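Local coordinates for BauA (Acinetobacter baumannii, PDB 6H7F), which probably acts as an outer-membrane TonB-dependent receptor that takes up the ferric siderophore acinetobactin, at residues A306-S311 with D344-D349. Sequence-based numbering, arbitrary orientation.
With C8E ((hydroxyethyloxy)tri(ethyloxy)octane), chain H.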
loop_
_atom_site.group_PDB
_atom_site.type_symbol
_atom_site.label_atom_id
_atom_site.label_comp_id
_atom_site.label_asym_id
_atom_site.label_seq_id
_atom_site.Cartn_x
_atom_site.Cartn_y
_atom_site.Cartn_z
ATOM N N ALA A 306 0.570 34.254 -41.648
ATOM C CA ALA A 306 1.883 33.646 -41.769
ATOM C C ALA A 306 2.361 33.186 -40.390
ATOM O O ALA A 306 2.121 33.843 -39.378
ATOM C CB ALA A 306 2.846 34.621 -42.391
ATOM N N ALA A 307 3.028 32.032 -40.376
ATOM C CA ALA A 307 3.640 31.486 -39.186
ATOM C C ALA A 307 5.052 31.023 -39.539
ATOM O O ALA A 307 5.260 30.342 -40.543
ATOM C CB ALA A 307 2.798 30.355 -38.645
ATOM N N TYR A 308 6.014 31.437 -38.724
ATOM C CA TYR A 308 7.374 31.009 -38.867
ATOM C C TYR A 308 7.900 30.618 -37.482
ATOM O O TYR A 308 7.605 31.283 -36.475
ATOM C CB TYR A 308 8.246 32.105 -39.500
ATOM C CG TYR A 308 9.711 31.739 -39.568
ATOM C CD1 TYR A 308 10.209 30.986 -40.621
ATOM C CD2 TYR A 308 10.595 32.081 -38.550
ATOM C CE1 TYR A 308 11.542 30.609 -40.681
ATOM C CE2 TYR A 308 11.933 31.714 -38.595
ATOM C CZ TYR A 308 12.410 30.975 -39.667
ATOM O OH TYR A 308 13.723 30.603 -39.737
ATOM N N GLY A 309 8.712 29.561 -37.448
ATOM C CA GLY A 309 9.354 29.146 -36.232
ATOM C C GLY A 309 10.618 28.360 -36.488
ATOM O O GLY A 309 10.886 27.926 -37.641
ATOM N N GLN A 310 11.388 28.168 -35.405
ATOM C CA GLN A 310 12.536 27.288 -35.389
ATOM C C GLN A 310 12.735 26.685 -33.990
ATOM O O GLN A 310 12.197 27.172 -32.984
ATOM C CB GLN A 310 13.790 28.029 -35.840
ATOM C CG GLN A 310 13.922 29.439 -35.301
ATOM C CD GLN A 310 15.083 30.137 -35.968
ATOM O OE1 GLN A 310 15.118 30.294 -37.193
ATOM N NE2 GLN A 310 16.071 30.509 -35.168
ATOM N N SER A 311 13.515 25.604 -33.953
ATOM C CA SER A 311 13.821 24.891 -32.732
ATOM C C SER A 311 15.148 24.164 -32.911
ATOM O O SER A 311 15.568 23.907 -34.031
ATOM C CB SER A 311 12.726 23.918 -32.358
ATOM O OG SER A 311 12.693 22.825 -33.276
ATOM N N ASP A 344 18.793 21.137 -36.007
ATOM C CA ASP A 344 18.311 22.520 -36.200
ATOM C C ASP A 344 17.144 22.493 -37.184
ATOM O O ASP A 344 17.284 22.017 -38.329
ATOM C CB ASP A 344 19.399 23.448 -36.762
ATOM C CG ASP A 344 20.487 23.827 -35.772
ATOM O OD1 ASP A 344 20.142 24.130 -34.616
ATOM O OD2 ASP A 344 21.679 23.814 -36.168
ATOM N N LYS A 345 16.017 23.050 -36.752
ATOM C CA LYS A 345 14.763 22.945 -37.467
ATOM C C LYS A 345 14.262 24.351 -37.815
ATOM O O LYS A 345 14.368 25.275 -37.000
ATOM C CB LYS A 345 13.730 22.193 -36.614
ATOM C CG LYS A 345 14.010 20.708 -36.423
ATOM C CD LYS A 345 13.337 20.085 -35.205
ATOM C CE LYS A 345 14.189 20.177 -33.964
ATOM N NZ LYS A 345 13.355 20.235 -32.738
ATOM N N LYS A 346 13.645 24.477 -38.997
ATOM C CA LYS A 346 12.883 25.670 -39.375
ATOM C C LYS A 346 11.575 25.232 -40.031
ATOM O O LYS A 346 11.542 24.245 -40.755
ATOM C CB LYS A 346 13.641 26.531 -40.391
ATOM C CG LYS A 346 14.948 27.159 -39.933
ATOM C CD LYS A 346 15.748 27.716 -41.116
ATOM C CE LYS A 346 16.877 28.638 -40.710
ATOM N NZ LYS A 346 17.878 27.932 -39.877
ATOM N N SER A 347 10.528 26.026 -39.821
ATOM C CA SER A 347 9.176 25.656 -40.167
ATOM C C SER A 347 8.384 26.917 -40.543
ATOM O O SER A 347 8.510 27.932 -39.901
ATOM C CB SER A 347 8.539 24.942 -39.007
ATOM O OG SER A 347 7.353 24.311 -39.411
ATOM N N ALA A 348 7.524 26.816 -41.549
ATOM C CA ALA A 348 6.691 27.952 -41.964
ATOM C C ALA A 348 5.375 27.436 -42.526
ATOM O O ALA A 348 5.310 26.347 -43.087
ATOM C CB ALA A 348 7.414 28.809 -42.973
ATOM N N ASP A 349 4.333 28.236 -42.316
ATOM C CA ASP A 349 3.015 28.008 -42.843
ATOM C C ASP A 349 2.394 29.387 -43.110
ATOM O O ASP A 349 2.271 30.190 -42.192
ATOM C CB ASP A 349 2.213 27.154 -41.859
ATOM C CG ASP A 349 0.766 26.905 -42.244
ATOM O OD1 ASP A 349 0.357 27.312 -43.354
ATOM O OD2 ASP A 349 0.056 26.315 -41.424
HETATM C C1 C8E H . 12.587 31.979 -23.450
HETATM C C2 C8E H . 13.792 31.192 -23.905
HETATM C C3 C8E H . 14.292 31.688 -25.265
HETATM C C4 C8E H . 14.942 30.584 -26.121
HETATM C C5 C8E H . 14.495 30.664 -27.587
HETATM C C6 C8E H . 15.554 30.105 -28.549
HETATM C C7 C8E H . 15.050 30.010 -30.007
HETATM C C8 C8E H . 15.566 28.741 -30.712
HETATM O O9 C8E H . 16.082 29.052 -32.008
HETATM C C10 C8E H . 17.174 28.215 -32.434
HETATM C C11 C8E H . 18.252 28.970 -33.235
#
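Ser-311 OG accepts a 2.7 Å hydrogen bond from Lys-345 NZ and in turn donates to Gly-123 O of the plug domain. The lysine chain turns at chi3 (-89°), which curls its ammonium group back over the serine, and NZ also bonds Thr-313 OG1. The two residues also belong to a regular antiparallel ladder in which Ala-307, Gly-309 and Ser-311 form hydrogen-bonded pairs with Asp-349, Ser-347 and Lys-345. Its shortest rung joins Ala-307 N to Asp-349 O at 2.7 Å, whereas Ser-311 N approaches Lys-345 O from above the carbonyl plane, at 3.2 Å. On the other face, which carries the detergent, CG of Tyr-308 is swung away from the backbone N (chi1 175°), which lets the ring turn an edge to Ala-348 CB, 4.3 Å from CD1. Tyr-308 OH donates to Gln-310 OE1 (2.9 Å) in the carbonyl plane, which helps set the rotation of the amide, while Lys-346 runs alongside both with CG 3.7 Å from that hydroxyl. Gln-310 NE2 makes a weak bond to O9 of the C8E molecule. Ser-347 OG bonds Phe-122 O, another plug link from the barrel's inner face. Strands 302-318 and 331-358 are neighbouring staves of the beta-barrel, the first pairing on its other edge with 282-297, the second with 361-381.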